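Side-chain contacts in CocE/NonD family hydrolase (Staphylococcus aureus subsp. aureus COL, PDB 3III), which probably hydrolyses ester or amide bonds as an alpha/beta-hydrolase enzyme related to the X-Pro dipeptidyl-peptidases of family S15: residues S136-S139 against K140-E144; G212-R215 against F216-G220; N449-V452 against A453-W456; N522-P525 against G526-T529. One frame throughout, in Å; residues are numbered along the deposited sequence.

Contact 1 of 4, residues S136-S139 against K140-E144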
ATOM      1  N   SER A 136       1.199  14.939  13.154  1.00  9.21           N
ATOM      2  CA  SER A 136       2.262  13.956  13.042  1.00  9.40           C
ATOM      3  C   SER A 136       1.694  12.707  12.372  1.00  9.96           C
ATOM      4  O   SER A 136       1.135  11.814  13.025  1.00 12.04           O
ATOM      5  CB  SER A 136       2.866  13.629  14.408  1.00  9.76           C
ATOM      6  OG  SER A 136       3.880  12.662  14.220  1.00 10.41           O
ATOM      7  N   PRO A 137       1.773  12.648  11.053  1.00 10.14           N
ATOM      8  CA  PRO A 137       1.124  11.573  10.303  1.00 10.45           C
ATOM      9  C   PRO A 137       1.632  10.186  10.663  1.00 10.39           C
ATOM     10  O   PRO A 137       2.821   9.994  10.810  1.00  8.81           O
ATOM     11  CB  PRO A 137       1.509  11.857   8.855  1.00 11.77           C
ATOM     12  CG  PRO A 137       2.003  13.217   8.821  1.00 11.39           C
ATOM     13  CD  PRO A 137       2.428  13.620  10.175  1.00 10.60           C
ATOM     14  N   TRP A 138       0.722   9.219  10.788  1.00  9.99           N
ATOM     15  CA  TRP A 138       1.108   7.807  10.861  1.00  9.47           C
ATOM     16  C   TRP A 138       2.008   7.596  12.069  1.00  9.97           C
ATOM     17  O   TRP A 138       3.099   7.012  11.973  1.00 10.59           O
ATOM     18  CB  TRP A 138       1.745   7.375   9.519  1.00  8.89           C
ATOM     19  CG  TRP A 138       0.863   7.558   8.352  1.00  8.89           C
ATOM     20  CD1 TRP A 138      -0.495   7.763   8.391  1.00 12.15           C
ATOM     21  CD2 TRP A 138       1.208   7.537   6.950  1.00 10.64           C
ATOM     22  NE1 TRP A 138      -0.989   7.875   7.139  1.00  8.86           N
ATOM     23  CE2 TRP A 138       0.026   7.734   6.230  1.00 10.26           C
ATOM     24  CE3 TRP A 138       2.398   7.361   6.235  1.00 12.82           C
ATOM     25  CZ2 TRP A 138      -0.015   7.761   4.825  1.00  8.74           C
ATOM     26  CZ3 TRP A 138       2.353   7.371   4.813  1.00 13.71           C
ATOM     27  CH2 TRP A 138       1.167   7.590   4.137  1.00  8.64           C
ATOM     28  N   SER A 139       1.520   8.078  13.226  1.00 10.67           N
ATOM     29  CA  SER A 139       2.194   7.987  14.482  1.00  9.67           C
ATOM     30  C   SER A 139       1.279   7.400  15.548  1.00  9.87           C
ATOM     31  O   SER A 139       0.075   7.361  15.398  1.00  8.47           O
ATOM     32  CB  SER A 139       2.638   9.387  14.926  1.00  9.86           C
ATOM     33  OG  SER A 139       1.499  10.251  15.144  1.00 10.66           O
ATOM     34  N   LYS A 140       1.850   7.053  16.680  1.00  9.81           N
ATOM     35  CA  LYS A 140       1.074   6.563  17.771  1.00 10.56           C
ATOM     36  C   LYS A 140       0.189   7.662  18.361  1.00 10.49           C
ATOM     37  O   LYS A 140      -0.941   7.391  18.706  1.00 10.92           O
ATOM     38  CB  LYS A 140       1.966   6.026  18.880  1.00 11.26           C
ATOM     39  CG  LYS A 140       1.122   5.378  20.017  1.00 10.49           C
ATOM     40  CD  LYS A 140       2.029   4.678  20.976  1.00 13.18           C
ATOM     41  CE  LYS A 140       1.267   4.030  22.080  1.00 14.91           C
ATOM     42  NZ  LYS A 140       2.130   3.364  23.011  1.00 15.71           N
ATOM     43  N   ARG A 141       0.711   8.871  18.498  1.00  9.59           N
ATOM     44  CA  ARG A 141      -0.092   9.998  18.993  1.00  9.48           C
ATOM     45  C   ARG A 141      -1.321  10.245  18.098  1.00  8.83           C
ATOM     46  O   ARG A 141      -2.398  10.540  18.567  1.00  9.00           O
ATOM     47  CB  ARG A 141       0.750  11.268  19.173  1.00  9.42           C
ATOM     48  CG  ARG A 141       1.301  11.954  17.901  1.00 10.08           C
ATOM     49  CD  ARG A 141       2.004  13.298  18.364  1.00 13.24           C
ATOM     50  NE  ARG A 141       0.966  14.172  18.915  1.00 14.33           N
ATOM     51  CZ  ARG A 141       1.211  15.280  19.621  1.00 15.90           C
ATOM     52  NH1 ARG A 141       2.438  15.688  19.835  1.00 13.73           N
ATOM     53  NH2 ARG A 141       0.207  15.983  20.106  1.00 20.27           N
ATOM     54  N   GLU A 142      -1.195  10.037  16.812  1.00  9.48           N
ATOM     55  CA  GLU A 142      -2.349  10.175  15.932  1.00  9.39           C
ATOM     56  C   GLU A 142      -3.333   8.995  16.163  1.00  9.27           C
ATOM     57  O   GLU A 142      -4.542   9.179  16.213  1.00  8.10           O
ATOM     58  CB  GLU A 142      -1.895  10.193  14.469  1.00  9.55           C
ATOM     59  CG  GLU A 142      -2.991  10.338  13.473  1.00  9.28           C
ATOM     60  CD  GLU A 142      -2.508  10.440  12.004  1.00  8.90           C
ATOM     61  OE1 GLU A 142      -2.725  11.508  11.397  1.00 10.47           O
ATOM     62  OE2 GLU A 142      -2.003   9.437  11.442  1.00  9.14           O
ATOM     63  N   ALA A 143      -2.800   7.788  16.247  1.00  9.21           N
ATOM     64  CA  ALA A 143      -3.570   6.626  16.642  1.00  8.75           C
ATOM     65  C   ALA A 143      -4.362   6.813  17.977  1.00  8.86           C
ATOM     66  O   ALA A 143      -5.531   6.328  18.122  1.00  7.44           O
ATOM     67  CB  ALA A 143      -2.623   5.434  16.736  1.00  9.17           C
ATOM     68  N   GLU A 144      -3.733   7.434  18.969  1.00  8.42           N
ATOM     69  CA  GLU A 144      -4.405   7.670  20.267  1.00  8.10           C
ATOM     70  C   GLU A 144      -5.634   8.571  20.118  1.00  7.96           C
ATOM     71  O   GLU A 144      -6.683   8.337  20.771  1.00  8.13           O
ATOM     72  CB  GLU A 144      -3.420   8.187  21.315  1.00  9.52           C
ATOM     73  CG  GLU A 144      -2.458   7.070  21.749  1.00 12.05           C
ATOM     74  CD  GLU A 144      -1.463   7.511  22.788  1.00 22.70           C
ATOM     75  OE1 GLU A 144      -1.725   8.556  23.435  1.00 25.71           O
ATOM     76  OE2 GLU A 144      -0.447   6.789  22.981  1.00 25.28           O
TER
HETATM   77  O   HOH W   1      -1.796   7.055  12.803  1.00  7.34           O
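Glu142 lies alongside Trp138, both side chains pointing the same way, and its carboxylate is turned 62° from the indole plane. The contact is the N-terminal cap of helix 140-154, with Ser139 as N-cap residue and Glu142 in the first turn. Serine suits the cap because its short hydroxyl can reach a backbone N-H left without a helical partner: Ser139 OG accepts from Glu142 N at 3.2 Å. The same OG donates to Ser136 O (2.7 Å), which ties the incoming loop to the cap. Ser139 O meanwhile takes the regular helical bond from Ala143 N at 3.0 Å.

Glutamate adds a second brace. With CG trans to the backbone nitrogen (chi1 -180°) and the chain extended, the carboxylate reaches back before the cap, where OE2 accepts from Trp138 N at 2.8 Å, the donor lying above the carboxylate plane. Its other oxygen, OE1, is held by Tyr170 OH, so this buried carboxylate is gripped at both ends. The backbone of Trp138 is in the left-handed helical region, and its indole stacks on Trp217. On the exposed flank the aliphatic part of Arg141 folds over the cap, CG being 3.2 Å from Ser139 OG. A water donates to Glu142 OE2 at 2.8 Å and to Ser139 O at 3.2 Å.

Contact 2 of 4, residues G212-R215 against F216-G220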
ATOM      1  N   GLY A 212      10.833  11.470  -4.572  1.00  9.02           N
ATOM      2  CA  GLY A 212       9.638  11.768  -5.317  1.00 10.23           C
ATOM      3  C   GLY A 212       8.394  11.807  -4.481  1.00  9.34           C
ATOM      4  O   GLY A 212       8.210  12.752  -3.678  1.00 10.23           O
ATOM      5  N   PHE A 213       7.567  10.773  -4.621  1.00  9.63           N
ATOM      6  CA  PHE A 213       6.286  10.700  -3.923  1.00  9.69           C
ATOM      7  C   PHE A 213       6.311  11.096  -2.430  1.00  9.59           C
ATOM      8  O   PHE A 213       5.492  11.916  -1.986  1.00  8.72           O
ATOM      9  CB  PHE A 213       5.626   9.335  -4.036  1.00  9.73           C
ATOM     10  CG  PHE A 213       4.331   9.284  -3.336  1.00 11.46           C
ATOM     11  CD1 PHE A 213       3.193   9.811  -3.920  1.00 11.27           C
ATOM     12  CD2 PHE A 213       4.247   8.758  -2.063  1.00 11.06           C
ATOM     13  CE1 PHE A 213       1.963   9.788  -3.222  1.00 12.18           C
ATOM     14  CE2 PHE A 213       3.035   8.704  -1.387  1.00 12.88           C
ATOM     15  CZ  PHE A 213       1.895   9.224  -1.969  1.00  9.25           C
ATOM     16  N   TYR A 214       7.279  10.559  -1.685  1.00  9.65           N
ATOM     17  CA  TYR A 214       7.394  10.882  -0.244  1.00  8.33           C
ATOM     18  C   TYR A 214       7.397  12.376   0.032  1.00  8.34           C
ATOM     19  O   TYR A 214       6.708  12.877   0.963  1.00  9.35           O
ATOM     20  CB  TYR A 214       8.648  10.265   0.337  1.00  8.38           C
ATOM     21  CG  TYR A 214       8.883  10.603   1.805  1.00  7.52           C
ATOM     22  CD1 TYR A 214       8.170   9.941   2.808  1.00  8.93           C
ATOM     23  CD2 TYR A 214       9.789  11.617   2.186  1.00  9.97           C
ATOM     24  CE1 TYR A 214       8.382  10.267   4.146  1.00  9.59           C
ATOM     25  CE2 TYR A 214      10.004  11.955   3.490  1.00  7.40           C
ATOM     26  CZ  TYR A 214       9.306  11.237   4.489  1.00  9.12           C
ATOM     27  OH  TYR A 214       9.531  11.572   5.812  1.00 11.06           O
ATOM     28  N   ARG A 215       8.197  13.081  -0.734  1.00  8.53           N
ATOM     29  CA  ARG A 215       8.339  14.512  -0.606  1.00  9.05           C
ATOM     30  C   ARG A 215       7.128  15.244  -1.147  1.00 10.23           C
ATOM     31  O   ARG A 215       6.657  16.190  -0.546  1.00 11.58           O
ATOM     32  CB  ARG A 215       9.634  14.993  -1.257  1.00  9.40           C
ATOM     33  CG  ARG A 215      10.856  14.351  -0.674  1.00  8.16           C
ATOM     34  CD  ARG A 215      12.182  14.845  -1.247  1.00 10.04           C
ATOM     35  NE  ARG A 215      13.275  14.152  -0.551  1.00  9.56           N
ATOM     36  CZ  ARG A 215      14.558  14.327  -0.807  1.00 11.42           C
ATOM     37  NH1 ARG A 215      14.951  15.134  -1.783  1.00  9.26           N
ATOM     38  NH2 ARG A 215      15.458  13.686  -0.082  1.00 11.39           N
ATOM     39  N   PHE A 216       6.585  14.780  -2.254  1.00 11.09           N
ATOM     40  CA  PHE A 216       5.349  15.338  -2.820  1.00 12.02           C
ATOM     41  C   PHE A 216       4.174  15.246  -1.810  1.00 11.74           C
ATOM     42  O   PHE A 216       3.412  16.219  -1.563  1.00 12.42           O
ATOM     43  CB  PHE A 216       5.037  14.536  -4.058  1.00 13.45           C
ATOM     44  CG  PHE A 216       3.631  14.731  -4.606  1.00 15.83           C
ATOM     45  CD1 PHE A 216       3.315  15.884  -5.311  1.00 21.96           C
ATOM     46  CD2 PHE A 216       2.667  13.737  -4.478  1.00 21.10           C
ATOM     47  CE1 PHE A 216       2.036  16.038  -5.843  1.00 20.92           C
ATOM     48  CE2 PHE A 216       1.422  13.886  -5.028  1.00 21.60           C
ATOM     49  CZ  PHE A 216       1.116  15.046  -5.700  1.00 19.35           C
ATOM     50  N   TRP A 217       4.105  14.097  -1.169  1.00 11.16           N
ATOM     51  CA  TRP A 217       3.068  13.779  -0.203  1.00 11.48           C
ATOM     52  C   TRP A 217       3.245  14.681   1.008  1.00 12.73           C
ATOM     53  O   TRP A 217       2.281  15.302   1.503  1.00 11.01           O
ATOM     54  CB  TRP A 217       3.198  12.300   0.164  1.00 12.26           C
ATOM     55  CG  TRP A 217       2.393  11.887   1.305  1.00 11.39           C
ATOM     56  CD1 TRP A 217       1.059  11.697   1.323  1.00 12.26           C
ATOM     57  CD2 TRP A 217       2.864  11.599   2.629  1.00  9.77           C
ATOM     58  NE1 TRP A 217       0.655  11.333   2.581  1.00 15.80           N
ATOM     59  CE2 TRP A 217       1.747  11.263   3.404  1.00 10.43           C
ATOM     60  CE3 TRP A 217       4.118  11.608   3.239  1.00 11.82           C
ATOM     61  CZ2 TRP A 217       1.844  10.904   4.750  1.00 10.46           C
ATOM     62  CZ3 TRP A 217       4.209  11.239   4.586  1.00 12.99           C
ATOM     63  CH2 TRP A 217       3.090  10.920   5.323  1.00 10.28           C
ATOM     64  N   THR A 218       4.468  14.726   1.520  1.00 12.52           N
ATOM     65  CA  THR A 218       4.727  15.552   2.685  1.00 13.48           C
ATOM     66  C   THR A 218       4.379  17.013   2.417  1.00 13.96           C
ATOM     67  O   THR A 218       3.701  17.656   3.223  1.00 14.95           O
ATOM     68  CB  THR A 218       6.190  15.484   3.158  1.00 13.30           C
ATOM     69  OG1 THR A 218       6.518  14.136   3.488  1.00 13.51           O
ATOM     70  CG2 THR A 218       6.327  16.375   4.413  1.00 13.61           C
ATOM     71  N   GLN A 219       4.861  17.535   1.292  1.00 13.57           N
ATOM     72  CA  GLN A 219       4.607  18.909   0.896  1.00 15.12           C
ATOM     73  C   GLN A 219       3.130  19.219   0.734  1.00 14.16           C
ATOM     74  O   GLN A 219       2.661  20.305   1.096  1.00 13.28           O
ATOM     75  CB  GLN A 219       5.378  19.244  -0.388  1.00 15.21           C
ATOM     76  CG  GLN A 219       6.806  19.392  -0.022  1.00 22.29           C
ATOM     77  CD  GLN A 219       7.743  19.412  -1.190  1.00 29.52           C
ATOM     78  OE1 GLN A 219       7.417  18.980  -2.314  1.00 36.14           O
ATOM     79  NE2 GLN A 219       8.928  19.899  -0.932  1.00 29.87           N
ATOM     80  N   GLY A 220       2.413  18.251   0.191  1.00 14.05           N
ATOM     81  CA  GLY A 220       0.975  18.312   0.055  1.00 15.17           C
ATOM     82  C   GLY A 220       0.218  18.538   1.372  1.00 14.84           C
ATOM     83  O   GLY A 220      -0.755  19.300   1.407  1.00 15.07           O
TER
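Trp217 CB sits over one face of the Phe213 ring, 4.1 Å from its centroid, in a CH-pi contact offset toward the rim; it also lies 3.2 Å from Phe213 O. CG is trans to the backbone nitrogen (chi1 169°), which carries the indole outward from the helix, with its CE3 edge beside Tyr214. The five-membered ring runs nearly parallel to the Phe213 ring (planes at 21°) but slid so far aside that they barely overlap. Further out, CE3 presents the indole edge to Tyr214 O, which lies in the ring plane at 3.7 Å, and CZ3 comes to 4.3 Å from Tyr214 CE1. The polar NE1 is bonded to Tyr76 OH, so a tryptophan can be buried here without leaving its N-H wanting.

These side chains belong to the first turns of helix 213-224, with Gly212 at the N-cap position. The helix lies in the long insertion between strands 186-192 and 262-267, the place where alpha/beta hydrolases commonly carry their cap.

Thr218 folds back on the same helix: OG1 donates to Tyr214 O at 2.8 Å, while Thr218 N reaches that oxygen at 3.0 Å from the opposite face of the carbonyl plane. The hydroxyl oxygen also lies 4.0 Å above the centre of the Tyr214 ring. Tyr214 OH is taken up by Leu234 O of the neighbouring helix 234-240. Phe216 meets Phe213 CD1 with the edge of its ring, at CD2, 4.0 Å away, and touches bound palmitic acid.

Contact 3 of 4, residues N449-V452 against A453-W456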
ATOM      1  N   ASN A 449       2.675   1.150 -17.887  1.00  9.41           N
ATOM      2  CA  ASN A 449       3.889   0.507 -18.492  1.00  9.17           C
ATOM      3  C   ASN A 449       4.818  -0.081 -17.451  1.00  9.04           C
ATOM      4  O   ASN A 449       6.039  -0.071 -17.622  1.00  9.84           O
ATOM      5  CB  ASN A 449       4.666   1.532 -19.357  1.00 10.55           C
ATOM      6  CG  ASN A 449       5.259   2.687 -18.527  1.00 12.93           C
ATOM      7  OD1 ASN A 449       4.751   3.017 -17.465  1.00  7.82           O
ATOM      8  ND2 ASN A 449       6.392   3.233 -18.989  1.00 13.31           N
ATOM      9  N   GLY A 450       4.249  -0.621 -16.377  1.00  7.47           N
ATOM     10  CA  GLY A 450       5.003  -1.210 -15.334  1.00  8.92           C
ATOM     11  C   GLY A 450       5.431  -2.639 -15.595  1.00  8.88           C
ATOM     12  O   GLY A 450       5.247  -3.205 -16.675  1.00  7.99           O
ATOM     13  N   GLN A 451       6.012  -3.237 -14.565  1.00  9.06           N
ATOM     14  CA  GLN A 451       6.657  -4.524 -14.712  1.00  8.16           C
ATOM     15  C   GLN A 451       6.061  -5.499 -13.697  1.00  8.32           C
ATOM     16  O   GLN A 451       5.007  -5.256 -13.139  1.00  9.07           O
ATOM     17  CB  GLN A 451       8.193  -4.372 -14.628  1.00  7.75           C
ATOM     18  CG  GLN A 451       8.759  -3.977 -13.255  1.00  7.26           C
ATOM     19  CD  GLN A 451      10.305  -3.565 -13.295  1.00  8.12           C
ATOM     20  OE1 GLN A 451      10.926  -3.611 -14.330  1.00 11.94           O
ATOM     21  NE2 GLN A 451      10.864  -3.176 -12.149  1.00  7.32           N
ATOM     22  N   VAL A 452       6.673  -6.641 -13.531  1.00  8.11           N
ATOM     23  CA  VAL A 452       6.111  -7.693 -12.660  1.00  7.56           C
ATOM     24  C   VAL A 452       6.361  -7.395 -11.194  1.00  7.04           C
ATOM     25  O   VAL A 452       5.444  -7.425 -10.364  1.00  9.10           O
ATOM     26  CB  VAL A 452       6.734  -9.045 -12.987  1.00  6.58           C
ATOM     27  CG1 VAL A 452       6.434 -10.164 -11.904  1.00  6.30           C
ATOM     28  CG2 VAL A 452       6.305  -9.530 -14.370  1.00  9.27           C
ATOM     29  N   ALA A 453       7.615  -7.153 -10.872  1.00  6.82           N
ATOM     30  CA  ALA A 453       8.039  -6.856  -9.490  1.00  8.42           C
ATOM     31  C   ALA A 453       9.249  -5.919  -9.482  1.00  7.83           C
ATOM     32  O   ALA A 453      10.069  -5.923 -10.388  1.00  7.24           O
ATOM     33  CB  ALA A 453       8.355  -8.167  -8.746  1.00  6.10           C
ATOM     34  N   THR A 454       9.340  -5.144  -8.413  1.00  7.82           N
ATOM     35  CA  THR A 454      10.395  -4.197  -8.222  1.00  7.64           C
ATOM     36  C   THR A 454      11.005  -4.377  -6.822  1.00  8.08           C
ATOM     37  O   THR A 454      10.302  -4.697  -5.785  1.00  8.55           O
ATOM     38  CB  THR A 454       9.807  -2.792  -8.470  1.00  8.40           C
ATOM     39  OG1 THR A 454       9.165  -2.790  -9.770  1.00  7.68           O
ATOM     40  CG2 THR A 454      10.876  -1.642  -8.429  1.00  8.77           C
ATOM     41  N   GLY A 455      12.303  -4.082  -6.737  1.00  7.58           N
ATOM     42  CA  GLY A 455      12.972  -3.950  -5.436  1.00  7.30           C
ATOM     43  C   GLY A 455      14.221  -3.071  -5.474  1.00  7.58           C
ATOM     44  O   GLY A 455      14.750  -2.792  -6.542  1.00  7.79           O
ATOM     45  N   TRP A 456      14.691  -2.665  -4.299  1.00  7.61           N
ATOM     46  CA  TRP A 456      15.821  -1.733  -4.152  1.00  6.66           C
ATOM     47  C   TRP A 456      16.728  -2.086  -2.984  1.00  7.30           C
ATOM     48  O   TRP A 456      16.263  -2.570  -1.941  1.00  8.91           O
ATOM     49  CB  TRP A 456      15.304  -0.336  -3.868  1.00  7.64           C
ATOM     50  CG  TRP A 456      14.370   0.258  -4.862  1.00  6.44           C
ATOM     51  CD1 TRP A 456      14.699   1.147  -5.860  1.00  6.54           C
ATOM     52  CD2 TRP A 456      12.956   0.129  -4.899  1.00  7.42           C
ATOM     53  NE1 TRP A 456      13.586   1.516  -6.546  1.00  5.53           N
ATOM     54  CE2 TRP A 456      12.492   0.931  -5.971  1.00  7.86           C
ATOM     55  CE3 TRP A 456      12.028  -0.589  -4.140  1.00  6.77           C
ATOM     56  CZ2 TRP A 456      11.126   1.025  -6.309  1.00  6.63           C
ATOM     57  CZ3 TRP A 456      10.696  -0.522  -4.486  1.00 10.09           C
ATOM     58  CH2 TRP A 456      10.258   0.306  -5.572  1.00  7.28           C
TER
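Gln451 and Thr454 cross at about a right angle and flank, in sequence, a classic beta bulge in which Val452 and Ala453 together face Ile429 of strand 424-432. The bulge interrupts strand 447-458, in a five-stranded antiparallel sheet of the C-terminal non-catalytic domain, whose family belongs to the galactose-binding-domain clan.

The tight part is the polar bridge. Gln451 NE2 donates to Thr454 OG1 at 2.9 Å, with an N-H...O angle of 170° and the hydroxyl oxygen in the amide plane. Gln451 CG is placed between its own backbone nitrogen and carbonyl carbon (chi1 68°), and from there the extended chain runs along the strand to the threonine. The amide oxygen OE1 is bonded to Lys430 NZ, which pins the other end of the flat group and fixes which way it is flipped. Glutamine suits this buried place because one amide serves as donor and acceptor at once.

Apolar contact across the bulge is looser: Val452 CG1 and Ala453 CB are 4.2 Å apart, each packing against Ile429 and Ser499. A branched valine beside a small alanine lets two consecutive side chains share one face of the sheet. The solvent side lies at the other end, where the chain turns a corner at the exposed Asn449.

Val452 O, in the bulge, accepts from both Arg338 NH2 and Gln271 NE2, and Gln271 OE1 takes Thr454 N. Beyond the bridge, Thr454 CG2 rests 3.4 Å above one face of the Trp456 ring, displaced toward its rim.

Contact 4 of 4, residues N522-P525 against G526-T529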
ATOM      1  N   ASN A 522       6.445   8.764 -15.023  1.00 16.22           N
ATOM      2  CA  ASN A 522       5.257   8.552 -14.248  1.00 14.38           C
ATOM      3  C   ASN A 522       4.040   8.911 -15.136  1.00 14.67           C
ATOM      4  O   ASN A 522       4.187   9.210 -16.332  1.00 14.44           O
ATOM      5  CB  ASN A 522       5.358   9.389 -12.957  1.00 14.43           C
ATOM      6  CG  ASN A 522       5.282  10.891 -13.194  1.00 15.31           C
ATOM      7  OD1 ASN A 522       4.811  11.366 -14.239  1.00 14.71           O
ATOM      8  ND2 ASN A 522       5.730  11.658 -12.195  1.00 16.49           N
ATOM      9  N   SER A 523       2.853   8.935 -14.544  1.00 13.32           N
ATOM     10  CA  SER A 523       1.616   9.173 -15.276  1.00 14.05           C
ATOM     11  C   SER A 523       1.088  10.563 -15.044  1.00 14.81           C
ATOM     12  O   SER A 523      -0.056  10.820 -15.397  1.00 16.50           O
ATOM     13  CB  SER A 523       0.530   8.120 -14.895  1.00 14.88           C
ATOM     14  OG  SER A 523       0.363   7.924 -13.486  1.00 11.63           O
ATOM     15  N   THR A 524       1.893  11.461 -14.435  1.00 14.30           N
ATOM     16  CA  THR A 524       1.501  12.853 -14.200  1.00 14.75           C
ATOM     17  C   THR A 524       2.747  13.755 -14.449  1.00 15.76           C
ATOM     18  O   THR A 524       3.363  14.228 -13.490  1.00 14.74           O
ATOM     19  CB  THR A 524       0.986  13.082 -12.735  1.00 13.96           C
ATOM     20  OG1 THR A 524       2.024  12.749 -11.796  1.00 14.02           O
ATOM     21  CG2 THR A 524      -0.210  12.173 -12.420  1.00 14.25           C
ATOM     22  N   PRO A 525       3.145  13.929 -15.733  1.00 17.00           N
ATOM     23  CA  PRO A 525       4.338  14.755 -16.031  1.00 17.48           C
ATOM     24  C   PRO A 525       4.256  16.111 -15.302  1.00 17.72           C
ATOM     25  O   PRO A 525       3.205  16.739 -15.264  1.00 16.73           O
ATOM     26  CB  PRO A 525       4.297  14.922 -17.569  1.00 18.38           C
ATOM     27  CG  PRO A 525       3.521  13.689 -18.084  1.00 19.34           C
ATOM     28  CD  PRO A 525       2.491  13.384 -16.948  1.00 17.25           C
ATOM     29  N   GLY A 526       5.359  16.516 -14.683  1.00 18.47           N
ATOM     30  CA  GLY A 526       5.392  17.721 -13.858  1.00 18.50           C
ATOM     31  C   GLY A 526       4.972  17.629 -12.389  1.00 17.98           C
ATOM     32  O   GLY A 526       5.066  18.628 -11.657  1.00 17.82           O
HETATM   33  N   MSE A 527       4.517  16.445 -11.970  0.70 17.07           N
HETATM   34  CA  MSE A 527       4.066  16.215 -10.612  0.70 17.19           C
HETATM   35  C   MSE A 527       4.563  14.882 -10.123  0.70 15.46           C
HETATM   36  O   MSE A 527       4.413  13.874 -10.810  0.70 13.92           O
HETATM   37  CB  MSE A 527       2.558  16.232 -10.563  0.70 18.37           C
HETATM   38  CG  MSE A 527       2.004  16.081  -9.202  0.70 20.97           C
HETATM   39 SE   MSE A 527       0.051  16.231  -9.294  0.70 33.28          SE
HETATM   40  CE  MSE A 527      -0.012  18.134  -9.810  0.70 22.73           C
ATOM     41  N   LYS A 528       5.166  14.890  -8.933  1.00 14.06           N
ATOM     42  CA  LYS A 528       5.907  13.732  -8.442  1.00 12.85           C
ATOM     43  C   LYS A 528       5.009  12.716  -7.725  1.00 11.37           C
ATOM     44  O   LYS A 528       5.180  12.442  -6.540  1.00 10.74           O
ATOM     45  CB  LYS A 528       7.099  14.183  -7.563  1.00 12.75           C
ATOM     46  CG  LYS A 528       8.240  14.865  -8.400  1.00 13.92           C
ATOM     47  CD  LYS A 528       9.338  15.494  -7.479  1.00 19.63           C
ATOM     48  CE  LYS A 528      10.602  16.009  -8.287  1.00 21.10           C
ATOM     49  NZ  LYS A 528      11.260  17.211  -7.595  1.00 19.55           N
ATOM     50  N   THR A 529       4.090  12.116  -8.478  1.00  9.64           N
ATOM     51  CA  THR A 529       3.188  11.115  -7.890  1.00  9.19           C
ATOM     52  C   THR A 529       3.834   9.740  -7.715  1.00  8.88           C
ATOM     53  O   THR A 529       3.353   8.943  -6.920  1.00  7.37           O
ATOM     54  CB  THR A 529       1.892  10.926  -8.734  1.00  9.77           C
ATOM     55  OG1 THR A 529       2.267  10.536 -10.032  1.00  8.73           O
ATOM     56  CG2 THR A 529       1.071  12.206  -8.781  1.00  7.13           C
TER
HETATM   57  O   HOH W   2       2.766   8.187 -11.498  1.00 11.92           O
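Thr524 and Thr529 reach toward each other tip to tip, their OG1 atoms hydrogen-bonded at 2.8 Å. Thr524 OG1 donates to Met527 O at 2.8 Å, approaching from above the carbonyl plane, so this buried hydroxyl is held by two partners. Its position follows from a chi1 of 60°, which sets OG1 between the backbone nitrogen and the carbonyl carbon and aims it across the loop. Threonine fits at both places: the hydroxyls meet each other while the methyl groups pack, CG2 to CG2 at 3.9 Å, and both residues also touch Trp91.

Thr529 OG1 has a further partner in a water 2.8 Å away, which in turn accepts from Ser523 N at 3.1 Å. Ser523 OG is engaged by Trp91 NE1 and His446 O, anchoring this part of the loop. The amide hydrogen of Thr524 is taken by Asn522 OD1 at 2.9 Å, with the nitrogen well above the plane of the side-chain carbonyl.

Thr524 O accepts from Met527 N at 2.9 Å, closing the bend through Pro525 and Gly526. Proline's restricted phi suits the first corner, and glycine the second, where phi is positive (85°) and a side chain would clash with Pro525 O. The loop thus combines an Asx turn at Asn522, a type II beta turn from Thr524 to Met527 and an inverse gamma turn centred on Lys528.

In the fold
Contact 2 touches contacts 1 and 4. Its Trp217 CZ2 lies 3.4 Å from Trp138 CH2 of contact 1, and its Phe216 CB is 3.3 Å from Lys528 O of contact 4, so the helix bridges the hydrolase part and a loop of the C-terminal domain. At this junction palmitic acid touches Phe216 and, in the conformer given, the selenomethionine Met527, with Trp138 about 6 Å away. Contact 1 also leans on Tyr170, at the start of helix 170-179; in alpha/beta hydrolases the nucleophile typically sits just before this helix, after strand 162-168. Contact 3 stands apart, its nearest atoms about 6 Å from contact 4 and about 15 Å from contact 1.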